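Local coordinates for protein involved in catabolism of external DNA (Legionella pneumophila subsp. pneumophila, PDB 2OO3) that probably methylates N6 of adenine 2030 in 23S ribosomal RNA, using S-adenosyl-L-methionine as the methyl donor, at residues V17-T22 and L162-P167; T22-L27 and L81-V86; N184-S187 and L193-V196; Q208-M213 and S220-L225. All coordinates share one frame; numbering follows the deposited sequence.

Interaction 1 of 4, residues V17-T22 and L162-P167; sequences VIKHIT and LIFIDP
Lys19 on helix 14-30 faces Asp166, just past the end of strand 161-165, and their CA atoms, 8.7 Å apart, are the closest pair of CA atoms across the contact. The strand is a central member of the sheet of this Rossmann-like methyltransferase, and the helix packs against one face of it. Lys19 meets the second segment at two levels. Nearer its backbone, CG lies 3.6 Å from CZ of Phe164, near the ring plane and at its edge, and the two side chains cross at about a right angle. Farther out, the chain bends at chi3 (31°) and carries the ammonium group to the carboxylate of Asp166. The resulting salt bridge is lopsided: Lys19 NZ bonds to Asp166 OD1 at 3.0 Å, on the syn side, and only weakly to OD2. Asp16, on the same helix, gives the ammonium a second acidic partner, and Trp197 makes a cation-pi contact with it. The salt bridge thus joins helix 14-30 to Asp166, the predicted proton acceptor; both Asp166 and His20 are predicted to bind S-adenosyl-L-methionine. Asp166 CG sits anti to its own backbone N (chi1 -173°), which aims the carboxylate at the helix, and Lys19 CD comes within 3.3 Å of Asp166 OD2.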
loop_
_atom_site.group_PDB
_atom_site.type_symbol
_atom_site.label_atom_id
_atom_site.label_comp_id
_atom_site.label_asym_id
_atom_site.label_seq_id
_atom_site.Cartn_x
_atom_site.Cartn_y
_atom_site.Cartn_z
ATOM N N VAL A 17 2.249 -7.359 3.440
ATOM C CA VAL A 17 1.606 -7.265 4.739
ATOM C C VAL A 17 1.656 -5.829 5.267
ATOM O O VAL A 17 0.602 -5.231 5.601
ATOM C CB VAL A 17 2.224 -8.249 5.771
ATOM C CG1 VAL A 17 1.633 -7.980 7.185
ATOM C CG2 VAL A 17 1.944 -9.681 5.348
ATOM N N ILE A 18 2.862 -5.244 5.316
ATOM C CA ILE A 18 2.940 -3.883 5.838
ATOM C C ILE A 18 2.240 -2.856 4.933
ATOM O O ILE A 18 1.551 -1.931 5.409
ATOM C CB ILE A 18 4.370 -3.433 6.227
ATOM C CG1 ILE A 18 4.343 -1.978 6.777
ATOM C CG2 ILE A 18 5.314 -3.482 5.044
ATOM C CD1 ILE A 18 3.445 -1.761 8.067
ATOM N N LYS A 19 2.377 -3.017 3.631
ATOM C CA LYS A 19 1.708 -2.100 2.699
ATOM C C LYS A 19 0.171 -2.156 2.833
ATOM O O LYS A 19 -0.522 -1.115 2.841
ATOM C CB LYS A 19 2.224 -2.376 1.275
ATOM C CG LYS A 19 1.229 -2.411 0.177
ATOM C CD LYS A 19 1.830 -2.819 -1.202
ATOM C CE LYS A 19 3.021 -3.771 -1.112
ATOM N NZ LYS A 19 3.455 -4.217 -2.469
ATOM N N HIS A 20 -0.377 -3.360 2.948
ATOM C CA HIS A 20 -1.833 -3.500 2.986
ATOM C C HIS A 20 -2.444 -3.116 4.333
ATOM O O HIS A 20 -3.518 -2.555 4.368
ATOM C CB HIS A 20 -2.256 -4.900 2.554
ATOM C CG HIS A 20 -2.022 -5.166 1.091
ATOM N ND1 HIS A 20 -1.759 -6.426 0.597
ATOM C CD2 HIS A 20 -2.036 -4.335 0.013
ATOM C CE1 HIS A 20 -1.629 -6.367 -0.719
ATOM N NE2 HIS A 20 -1.782 -5.109 -1.096
ATOM N N ILE A 21 -1.745 -3.382 5.435
ATOM C CA ILE A 21 -2.238 -2.919 6.723
ATOM C C ILE A 21 -2.232 -1.402 6.723
ATOM O O ILE A 21 -3.208 -0.782 7.198
ATOM C CB ILE A 21 -1.376 -3.443 7.909
ATOM C CG1 ILE A 21 -1.450 -4.973 7.932
ATOM C CG2 ILE A 21 -1.861 -2.819 9.241
ATOM C CD1 ILE A 21 -0.456 -5.641 8.919
ATOM N N THR A 22 -1.137 -0.814 6.204
ATOM C CA THR A 22 -1.037 0.652 6.036
ATOM C C THR A 22 -2.232 1.188 5.254
ATOM O O THR A 22 -2.897 2.117 5.699
ATOM C CB THR A 22 0.275 1.058 5.370
ATOM O OG1 THR A 22 1.360 0.681 6.248
ATOM C CG2 THR A 22 0.333 2.572 5.158
ATOM N N LEU A 162 -7.323 9.752 -1.888
ATOM C CA LEU A 162 -6.235 8.863 -1.473
ATOM C C LEU A 162 -5.572 8.276 -2.739
ATOM O O LEU A 162 -6.224 7.639 -3.584
ATOM C CB LEU A 162 -6.773 7.773 -0.556
ATOM C CG LEU A 162 -5.793 6.627 -0.252
ATOM C CD1 LEU A 162 -4.474 7.170 0.324
ATOM C CD2 LEU A 162 -6.468 5.605 0.676
ATOM N N ILE A 163 -4.279 8.546 -2.902
ATOM C CA ILE A 163 -3.549 8.099 -4.079
ATOM C C ILE A 163 -2.550 7.056 -3.567
ATOM O O ILE A 163 -1.657 7.373 -2.789
ATOM C CB ILE A 163 -2.852 9.283 -4.801
ATOM C CG1 ILE A 163 -3.884 10.359 -5.256
ATOM C CG2 ILE A 163 -2.165 8.793 -6.052
ATOM C CD1 ILE A 163 -4.030 11.559 -4.273
ATOM N N PHE A 164 -2.756 5.813 -3.966
ATOM C CA PHE A 164 -1.993 4.678 -3.451
ATOM C C PHE A 164 -1.145 4.156 -4.578
ATOM O O PHE A 164 -1.658 3.654 -5.568
ATOM C CB PHE A 164 -2.936 3.565 -2.921
ATOM C CG PHE A 164 -2.231 2.451 -2.194
ATOM C CD1 PHE A 164 -1.707 2.645 -0.889
ATOM C CD2 PHE A 164 -2.112 1.206 -2.783
ATOM C CE1 PHE A 164 -1.052 1.589 -0.214
ATOM C CE2 PHE A 164 -1.446 0.147 -2.119
ATOM C CZ PHE A 164 -0.924 0.339 -0.839
ATOM N N ILE A 165 0.170 4.312 -4.412
ATOM C CA ILE A 165 1.148 4.046 -5.465
ATOM C C ILE A 165 2.047 2.877 -5.118
ATOM O O ILE A 165 2.857 2.962 -4.185
ATOM C CB ILE A 165 1.992 5.326 -5.705
ATOM C CG1 ILE A 165 1.046 6.495 -6.042
ATOM C CG2 ILE A 165 2.980 5.094 -6.838
ATOM C CD1 ILE A 165 1.638 7.870 -5.917
ATOM N N ASP A 166 1.901 1.777 -5.859
ATOM C CA ASP A 166 2.638 0.550 -5.556
ATOM C C ASP A 166 3.480 0.072 -6.747
ATOM O O ASP A 166 3.172 -0.945 -7.344
ATOM C CB ASP A 166 1.652 -0.524 -5.074
ATOM C CG ASP A 166 2.332 -1.787 -4.569
ATOM O OD1 ASP A 166 3.560 -1.758 -4.228
ATOM O OD2 ASP A 166 1.613 -2.818 -4.528
ATOM N N PRO A 167 4.578 0.788 -7.074
ATOM C CA PRO A 167 5.378 0.400 -8.255
ATOM C C PRO A 167 6.137 -0.887 -8.038
ATOM O O PRO A 167 6.389 -1.245 -6.884
ATOM C CB PRO A 167 6.378 1.570 -8.426
ATOM C CG PRO A 167 5.878 2.671 -7.482
ATOM C CD PRO A 167 5.148 1.962 -6.385
#

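Interaction 2 of 4, residues T22-L27 and L81-V86; sequences TLTRLL and LEYISV
Arg25 and Glu82 make the charged part of the contact, a salt bridge in which Arg25 NH1 donates to Glu82 OE1 over 2.8 Å with an N-H...O angle of 156°. The acceptor lies in the guanidinium plane, at its edge, yet the donor stands above the carboxylate plane, because the two flat groups are turned 62° apart. Arg25 bends at chi2 and chi3, and Glu82 bends at chi2, folding its carboxylate back to the arginine. Arg25 NE is held separately by a salt bridge to Glu252, so the guanidinium is gripped by two acids. The helices themselves, 14-30 and 81-90, cross steeply: the axes of the two short segments run at 114° and approach to 9.0 Å, with the second helix packed on the first beside the Rossmann-like sheet. Apolar packing centres on Thr24, whose CG2 is 4.0 Å from Tyr83 CA and whose CB is 4.1 Å from Glu82 CB. Polar links complete the joint. A water donates to Thr24 OG1 at 2.7 Å and accepts from Tyr83 N at 2.9 Å, while the same hydroxyl bonds to Ile21 O within its helix. Tyr83 OH, at the far end of its side chain, is hydrogen-bonded to Tyr99 OH.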
loop_
_atom_site.group_PDB
_atom_site.type_symbol
_atom_site.label_atom_id
_atom_site.label_comp_id
_atom_site.label_asym_id
_atom_site.label_seq_id
_atom_site.Cartn_x
_atom_site.Cartn_y
_atom_site.Cartn_z
ATOM N N THR A 22 -1.137 -0.814 6.204
ATOM C CA THR A 22 -1.037 0.652 6.036
ATOM C C THR A 22 -2.232 1.188 5.254
ATOM O O THR A 22 -2.897 2.117 5.699
ATOM C CB THR A 22 0.275 1.058 5.370
ATOM O OG1 THR A 22 1.360 0.681 6.248
ATOM C CG2 THR A 22 0.333 2.572 5.158
ATOM N N LEU A 23 -2.500 0.604 4.093
ATOM C CA LEU A 23 -3.692 0.963 3.314
ATOM C C LEU A 23 -4.974 0.890 4.166
ATOM O O LEU A 23 -5.762 1.827 4.173
ATOM C CB LEU A 23 -3.807 0.035 2.088
ATOM C CG LEU A 23 -5.044 0.215 1.200
ATOM C CD1 LEU A 23 -5.204 1.657 0.663
ATOM C CD2 LEU A 23 -4.998 -0.802 0.020
ATOM N N THR A 24 -5.182 -0.210 4.896
ATOM C CA THR A 24 -6.411 -0.346 5.686
ATOM C C THR A 24 -6.571 0.767 6.723
ATOM O O THR A 24 -7.697 1.224 6.965
ATOM C CB THR A 24 -6.615 -1.746 6.337
ATOM O OG1 THR A 24 -5.710 -1.936 7.436
ATOM C CG2 THR A 24 -6.469 -2.900 5.301
ATOM N N ARG A 25 -5.456 1.223 7.304
ATOM C CA ARG A 25 -5.511 2.252 8.365
ATOM C C ARG A 25 -5.833 3.589 7.708
ATOM O O ARG A 25 -6.627 4.388 8.242
ATOM C CB ARG A 25 -4.178 2.317 9.136
ATOM C CG ARG A 25 -3.814 0.982 9.822
ATOM C CD ARG A 25 -4.349 0.839 11.257
ATOM N NE ARG A 25 -5.611 1.507 11.584
ATOM C CZ ARG A 25 -6.790 0.898 11.733
ATOM N NH1 ARG A 25 -6.941 -0.394 11.537
ATOM N NH2 ARG A 25 -7.845 1.602 12.053
ATOM N N LEU A 26 -5.280 3.810 6.508
ATOM C CA LEU A 26 -5.554 5.053 5.775
ATOM C C LEU A 26 -7.024 5.120 5.372
ATOM O O LEU A 26 -7.652 6.161 5.526
ATOM C CB LEU A 26 -4.635 5.194 4.542
ATOM C CG LEU A 26 -3.135 5.341 4.909
ATOM C CD1 LEU A 26 -2.333 5.332 3.632
ATOM C CD2 LEU A 26 -2.882 6.668 5.715
ATOM N N LEU A 27 -7.562 4.001 4.890
ATOM C CA LEU A 27 -8.971 3.907 4.472
ATOM C C LEU A 27 -9.925 4.089 5.650
ATOM O O LEU A 27 -10.894 4.841 5.554
ATOM C CB LEU A 27 -9.246 2.578 3.773
ATOM C CG LEU A 27 -8.575 2.431 2.378
ATOM C CD1 LEU A 27 -8.719 0.989 1.954
ATOM C CD2 LEU A 27 -9.163 3.343 1.331
ATOM N N LEU A 81 -7.604 -5.563 12.744
ATOM C CA LEU A 81 -8.943 -6.085 12.468
ATOM C C LEU A 81 -9.387 -5.946 11.033
ATOM O O LEU A 81 -9.882 -6.901 10.472
ATOM C CB LEU A 81 -10.013 -5.465 13.401
ATOM C CG LEU A 81 -9.921 -5.912 14.861
ATOM C CD1 LEU A 81 -10.854 -4.994 15.719
ATOM C CD2 LEU A 81 -10.313 -7.360 14.971
ATOM N N GLU A 82 -9.252 -4.764 10.453
ATOM C CA GLU A 82 -9.829 -4.538 9.099
ATOM C C GLU A 82 -9.069 -5.388 8.092
ATOM O O GLU A 82 -9.655 -6.020 7.213
ATOM C CB GLU A 82 -9.750 -3.062 8.712
ATOM C CG GLU A 82 -10.729 -2.143 9.504
ATOM C CD GLU A 82 -10.134 -1.572 10.833
ATOM O OE1 GLU A 82 -9.176 -2.133 11.425
ATOM O OE2 GLU A 82 -10.651 -0.528 11.288
ATOM N N TYR A 83 -7.752 -5.437 8.266
ATOM C CA TYR A 83 -6.890 -6.236 7.395
ATOM C C TYR A 83 -7.272 -7.709 7.431
ATOM O O TYR A 83 -7.498 -8.327 6.397
ATOM C CB TYR A 83 -5.421 -6.065 7.840
ATOM C CG TYR A 83 -4.384 -6.854 7.038
ATOM C CD1 TYR A 83 -4.157 -6.577 5.672
ATOM C CD2 TYR A 83 -3.608 -7.823 7.649
ATOM C CE1 TYR A 83 -3.203 -7.278 4.937
ATOM C CE2 TYR A 83 -2.648 -8.540 6.920
ATOM C CZ TYR A 83 -2.431 -8.246 5.575
ATOM O OH TYR A 83 -1.471 -8.949 4.856
ATOM N N ILE A 84 -7.288 -8.281 8.625
ATOM C CA ILE A 84 -7.688 -9.660 8.812
ATOM C C ILE A 84 -9.086 -9.967 8.280
ATOM O O ILE A 84 -9.304 -11.028 7.708
ATOM C CB ILE A 84 -7.533 -10.095 10.324
ATOM C CG1 ILE A 84 -6.037 -10.067 10.743
ATOM C CG2 ILE A 84 -8.097 -11.519 10.584
ATOM C CD1 ILE A 84 -5.111 -11.038 9.957
ATOM N N SER A 85 -10.047 -9.077 8.512
ATOM C CA SER A 85 -11.434 -9.371 8.116
ATOM C C SER A 85 -11.521 -9.545 6.606
ATOM O O SER A 85 -12.267 -10.391 6.140
ATOM C CB SER A 85 -12.426 -8.296 8.568
ATOM O OG SER A 85 -12.255 -7.143 7.786
ATOM N N VAL A 86 -10.749 -8.763 5.845
ATOM C CA VAL A 86 -10.767 -8.918 4.377
ATOM C C VAL A 86 -10.161 -10.269 3.926
ATOM O O VAL A 86 -10.668 -10.930 2.988
ATOM C CB VAL A 86 -10.070 -7.721 3.668
ATOM C CG1 VAL A 86 -9.995 -7.925 2.161
ATOM C CG2 VAL A 86 -10.802 -6.436 3.973
HETATM O O HOH W 1 -6.189 -3.424 9.684
#

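Interaction 3 of 4, residues N184-S187 and L193-V196; sequences NAYS and LYCV. With SO4 (sulfate ion), chain C.
Tyr186 presents the edge of its ring to Tyr194: CE2 of Tyr194 lies near the Tyr186 ring plane, 4.0 Å from Tyr186 CD1. Seen from Tyr194 the approach is oblique, and the two side chains are inclined to each other, so the pair is an apolar contact rather than a stack. Ala185 also reaches the Tyr194 ring obliquely, its CB 3.9 Å from CE1. The Tyr194 ring therefore touches the helix through both of its ortho-to-hydroxyl carbons, CE1 with Ala185 and CE2 with Tyr186, while CZ lies 4.0 Å from Tyr186 CA. With CG beside its backbone N (chi1 -62°), Tyr194 projects from the strand to the helix backbone. These contacts join the last two elements of a beta-alpha-beta unit, strand 161-165, helix 174-188 and strand 193-200, in which the helix packs over the two neighbouring parallel strands. The hydroxyl of Tyr194 stands 3.3 Å from Ala185 O, but its hydrogen bond goes to Phe189 O, in the connection just after the helix. That bond ties the side chain of the strand to the turn leading into it. At the other end of Tyr186, OH makes at most a long, weak link, 3.4 Å to O2 of a sulfate ion most likely picked up from the crystallisation solution. Ser217, Ser218, Lys219 and Lys278 hydrogen-bond to the sulfate.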
loop_
_atom_site.group_PDB
_atom_site.type_symbol
_atom_site.label_atom_id
_atom_site.label_comp_id
_atom_site.label_asym_id
_atom_site.label_seq_id
_atom_site.Cartn_x
_atom_site.Cartn_y
_atom_site.Cartn_z
ATOM N N ASN A 184 4.592 16.389 -9.322
ATOM C CA ASN A 184 3.714 17.101 -10.262
ATOM C C ASN A 184 2.269 17.069 -9.771
ATOM O O ASN A 184 1.587 18.095 -9.780
ATOM C CB ASN A 184 3.763 16.477 -11.662
ATOM C CG ASN A 184 2.690 17.045 -12.592
ATOM O OD1 ASN A 184 1.753 16.330 -13.024
ATOM N ND2 ASN A 184 2.799 18.350 -12.881
ATOM N N ALA A 185 1.840 15.872 -9.345
ATOM C CA ALA A 185 0.504 15.630 -8.824
ATOM C C ALA A 185 0.263 16.525 -7.610
ATOM O O ALA A 185 -0.750 17.191 -7.534
ATOM C CB ALA A 185 0.356 14.154 -8.447
ATOM N N TYR A 186 1.216 16.537 -6.677
ATOM C CA TYR A 186 1.110 17.322 -5.462
ATOM C C TYR A 186 0.958 18.816 -5.782
ATOM O O TYR A 186 0.186 19.515 -5.106
ATOM C CB TYR A 186 2.337 17.089 -4.571
ATOM C CG TYR A 186 2.284 17.832 -3.263
ATOM C CD1 TYR A 186 1.638 17.288 -2.143
ATOM C CD2 TYR A 186 2.870 19.095 -3.142
ATOM C CE1 TYR A 186 1.589 17.983 -0.958
ATOM C CE2 TYR A 186 2.842 19.774 -1.965
ATOM C CZ TYR A 186 2.199 19.220 -0.884
ATOM O OH TYR A 186 2.155 19.935 0.276
ATOM N N SER A 187 1.672 19.308 -6.809
ATOM C CA SER A 187 1.561 20.738 -7.166
ATOM C C SER A 187 0.120 21.140 -7.532
ATOM O O SER A 187 -0.282 22.264 -7.270
ATOM C CB SER A 187 2.533 21.138 -8.286
ATOM O OG SER A 187 2.159 20.572 -9.531
ATOM N N LEU A 193 -3.981 12.809 -0.053
ATOM C CA LEU A 193 -3.200 11.888 0.787
ATOM C C LEU A 193 -2.475 10.974 -0.191
ATOM O O LEU A 193 -3.132 10.216 -0.917
ATOM C CB LEU A 193 -4.124 11.093 1.717
ATOM C CG LEU A 193 -3.462 10.469 2.967
ATOM C CD1 LEU A 193 -4.501 9.848 3.881
ATOM C CD2 LEU A 193 -2.404 9.445 2.611
ATOM N N TYR A 194 -1.155 11.119 -0.283
ATOM C CA TYR A 194 -0.316 10.310 -1.174
ATOM C C TYR A 194 0.428 9.225 -0.367
ATOM O O TYR A 194 1.038 9.520 0.657
ATOM C CB TYR A 194 0.706 11.206 -1.910
ATOM C CG TYR A 194 0.040 12.254 -2.805
ATOM C CD1 TYR A 194 -0.207 11.997 -4.157
ATOM C CD2 TYR A 194 -0.366 13.496 -2.292
ATOM C CE1 TYR A 194 -0.827 12.951 -4.978
ATOM C CE2 TYR A 194 -0.999 14.470 -3.134
ATOM C CZ TYR A 194 -1.219 14.174 -4.461
ATOM O OH TYR A 194 -1.839 15.108 -5.284
ATOM N N CYS A 195 0.346 7.978 -0.813
ATOM C CA CYS A 195 1.026 6.887 -0.148
ATOM C C CYS A 195 1.791 6.083 -1.195
ATOM O O CYS A 195 1.196 5.438 -2.055
ATOM C CB CYS A 195 0.019 5.977 0.542
ATOM S SG CYS A 195 0.783 4.624 1.429
ATOM N N VAL A 196 3.114 6.106 -1.121
ATOM C CA VAL A 196 3.919 5.346 -2.096
ATOM C C VAL A 196 4.774 4.304 -1.356
ATOM O O VAL A 196 5.441 4.629 -0.361
ATOM C CB VAL A 196 4.777 6.283 -2.990
ATOM C CG1 VAL A 196 5.698 7.165 -2.155
ATOM C CG2 VAL A 196 5.582 5.497 -4.071
HETATM S S SO4 C . 4.746 21.858 2.807
HETATM O O1 SO4 C . 3.908 20.727 3.190
HETATM O O2 SO4 C . 4.554 22.114 1.380
HETATM O O3 SO4 C . 4.327 23.024 3.582
HETATM O O4 SO4 C . 6.158 21.578 3.033
#

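Interaction 4 of 4, residues Q208-M213 and S220-L225; sequences QFLRKM and SVRIEL
Leu210 and Arg222 bury the most surface here, 57 and 36 Å² respectively, and Glu224 adds a smaller share. Leu210 points from helix 203-216 at the strand, and its side chain meets that of Arg222 at about a right angle. One methyl, CD1, comes 3.3 Å from Arg222 NH1 and lies 3.8 Å from CZ, an oblique approach to the guanidinium; the other, CD2, rests 3.9 Å from Arg222 CD. The leucine fork thus touches both the aliphatic arm and the charged head of the arginine, without any hydrogen bond between the segments. The helix and strand 220-226 are consecutive in the chain and joined by a short connection, so this is local packing of a helix against the antiparallel part of the mixed sheet, away from the predicted cofactor and catalytic residues. Arg222 bends at chi3 (80°), which turns its head along the strand to Glu224, two residues on. There NH1 donates to Glu224 OE2 at 2.9 Å with an N-H...O angle of 153°. The acceptor is in the guanidinium plane, whereas the donor stands 61° out of the carboxylate plane. Arg222 NH2 has a second acid, Glu274 on the adjoining strand, and Glu224 OE2 also bonds to Tyr198 OH; its other oxygen, OE1, bonds to His226. These partners satisfy charged groups that are buried beneath the helix. Glu224 reaches Leu210 from the opposite direction, its OE2 3.8 Å from Leu210 CD1.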
loop_
_atom_site.group_PDB
_atom_site.type_symbol
_atom_site.label_atom_id
_atom_site.label_comp_id
_atom_site.label_asym_id
_atom_site.label_seq_id
_atom_site.Cartn_x
_atom_site.Cartn_y
_atom_site.Cartn_z
ATOM N N GLN A 208 18.321 7.911 -2.954
ATOM C CA GLN A 208 18.094 8.931 -3.990
ATOM C C GLN A 208 16.602 9.192 -4.210
ATOM O O GLN A 208 16.167 10.340 -4.410
ATOM C CB GLN A 208 18.779 8.546 -5.295
ATOM C CG GLN A 208 20.341 8.671 -5.206
ATOM C CD GLN A 208 21.022 7.957 -6.355
ATOM O OE1 GLN A 208 21.081 8.490 -7.459
ATOM N NE2 GLN A 208 21.524 6.735 -6.107
ATOM N N PHE A 209 15.835 8.114 -4.183
ATOM C CA PHE A 209 14.363 8.175 -4.214
ATOM C C PHE A 209 13.867 9.002 -3.020
ATOM O O PHE A 209 13.099 9.963 -3.183
ATOM C CB PHE A 209 13.820 6.731 -4.170
ATOM C CG PHE A 209 12.318 6.618 -3.935
ATOM C CD1 PHE A 209 11.427 6.657 -5.004
ATOM C CD2 PHE A 209 11.810 6.444 -2.639
ATOM C CE1 PHE A 209 10.022 6.531 -4.787
ATOM C CE2 PHE A 209 10.412 6.341 -2.415
ATOM C CZ PHE A 209 9.531 6.381 -3.489
ATOM N N LEU A 210 14.329 8.651 -1.819
ATOM C CA LEU A 210 13.875 9.344 -0.614
ATOM C C LEU A 210 14.236 10.863 -0.595
ATOM O O LEU A 210 13.459 11.677 -0.085
ATOM C CB LEU A 210 14.417 8.642 0.643
ATOM C CG LEU A 210 13.855 7.252 0.978
ATOM C CD1 LEU A 210 14.579 6.686 2.175
ATOM C CD2 LEU A 210 12.326 7.323 1.232
ATOM N N ARG A 211 15.374 11.248 -1.180
ATOM C CA ARG A 211 15.752 12.669 -1.219
ATOM C C ARG A 211 14.762 13.445 -2.088
ATOM O O ARG A 211 14.336 14.558 -1.722
ATOM C CB ARG A 211 17.194 12.867 -1.721
ATOM C CG ARG A 211 17.652 14.375 -1.794
ATOM C CD ARG A 211 19.151 14.501 -2.167
ATOM N NE ARG A 211 20.048 13.959 -1.138
ATOM C CZ ARG A 211 20.397 14.595 -0.014
ATOM N NH1 ARG A 211 19.937 15.815 0.245
ATOM N NH2 ARG A 211 21.202 14.005 0.860
ATOM N N LYS A 212 14.366 12.856 -3.212
ATOM C CA LYS A 212 13.335 13.465 -4.062
ATOM C C LYS A 212 11.972 13.519 -3.365
ATOM O O LYS A 212 11.306 14.533 -3.441
ATOM C CB LYS A 212 13.187 12.741 -5.414
ATOM C CG LYS A 212 14.444 12.716 -6.245
ATOM C CD LYS A 212 15.181 14.055 -6.197
ATOM C CE LYS A 212 14.781 14.967 -7.330
ATOM N NZ LYS A 212 15.721 16.124 -7.414
ATOM N N MET A 213 11.583 12.452 -2.668
ATOM C CA MET A 213 10.309 12.464 -1.924
ATOM C C MET A 213 10.321 13.570 -0.857
ATOM O O MET A 213 9.327 14.288 -0.661
ATOM C CB MET A 213 10.031 11.103 -1.251
ATOM C CG MET A 213 9.672 9.978 -2.241
ATOM S SD MET A 213 8.320 10.320 -3.467
ATOM C CE MET A 213 6.978 10.869 -2.358
ATOM N N SER A 220 4.950 14.963 6.118
ATOM C CA SER A 220 5.222 13.627 5.577
ATOM C C SER A 220 5.589 12.674 6.709
ATOM O O SER A 220 6.031 13.109 7.790
ATOM C CB SER A 220 6.402 13.730 4.601
ATOM O OG SER A 220 7.592 14.074 5.311
ATOM N N VAL A 221 5.379 11.384 6.489
ATOM C CA VAL A 221 5.930 10.382 7.379
ATOM C C VAL A 221 6.524 9.274 6.520
ATOM O O VAL A 221 5.985 8.927 5.440
ATOM C CB VAL A 221 4.912 9.891 8.472
ATOM C CG1 VAL A 221 3.693 9.167 7.850
ATOM C CG2 VAL A 221 5.593 8.958 9.457
ATOM N N ARG A 222 7.666 8.763 6.963
ATOM C CA ARG A 222 8.302 7.646 6.303
ATOM C C ARG A 222 8.287 6.497 7.290
ATOM O O ARG A 222 8.631 6.700 8.456
ATOM C CB ARG A 222 9.742 8.028 5.944
ATOM C CG ARG A 222 10.647 6.821 5.906
ATOM C CD ARG A 222 11.888 7.052 5.116
ATOM N NE ARG A 222 12.915 7.784 5.822
ATOM C CZ ARG A 222 14.191 7.375 5.931
ATOM N NH1 ARG A 222 14.613 6.216 5.413
ATOM N NH2 ARG A 222 15.062 8.137 6.568
ATOM N N ILE A 223 7.828 5.319 6.861
ATOM C CA ILE A 223 7.874 4.135 7.697
ATOM C C ILE A 223 8.663 3.036 6.967
ATOM O O ILE A 223 8.607 2.933 5.732
ATOM C CB ILE A 223 6.455 3.678 8.093
ATOM C CG1 ILE A 223 5.681 3.196 6.859
ATOM C CG2 ILE A 223 5.716 4.849 8.796
ATOM C CD1 ILE A 223 4.326 2.484 7.194
ATOM N N GLU A 224 9.462 2.262 7.705
ATOM C CA GLU A 224 10.227 1.196 7.066
ATOM C C GLU A 224 10.249 -0.005 7.982
ATOM O O GLU A 224 10.135 0.141 9.186
ATOM C CB GLU A 224 11.667 1.623 6.733
ATOM C CG GLU A 224 11.747 2.747 5.728
ATOM C CD GLU A 224 13.170 3.033 5.237
ATOM O OE1 GLU A 224 14.131 2.408 5.765
ATOM O OE2 GLU A 224 13.309 3.891 4.346
ATOM N N LEU A 225 10.378 -1.174 7.377
ATOM C CA LEU A 225 10.426 -2.452 8.067
ATOM C C LEU A 225 11.610 -3.180 7.455
ATOM O O LEU A 225 11.681 -3.339 6.242
ATOM C CB LEU A 225 9.115 -3.215 7.792
ATOM C CG LEU A 225 8.914 -4.621 8.353
ATOM C CD1 LEU A 225 8.921 -4.627 9.870
ATOM C CD2 LEU A 225 7.599 -5.225 7.848
#

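How the interactions relate
From the N terminus, helix 14-30 enters two contacts. Interaction 1 closes the long loop to strand 161-165, and interaction 2, to helix 81-90, closes a shorter one within that span; they share Thr22 and also meet where His20 CB lies 3.5 Å from Tyr83 CE1. Interactions 3 and 4 follow in series, each closing a short helix-to-strand connection. Strands 161-165 and 193-200 are sheet neighbours, which joins interaction 1 to interaction 3, while Val196 packs on Phe209 and Met213 to join interaction 3 to interaction 4. Thr22 touches Ile223, so helix 14-30 also reaches the antiparallel half of the sheet.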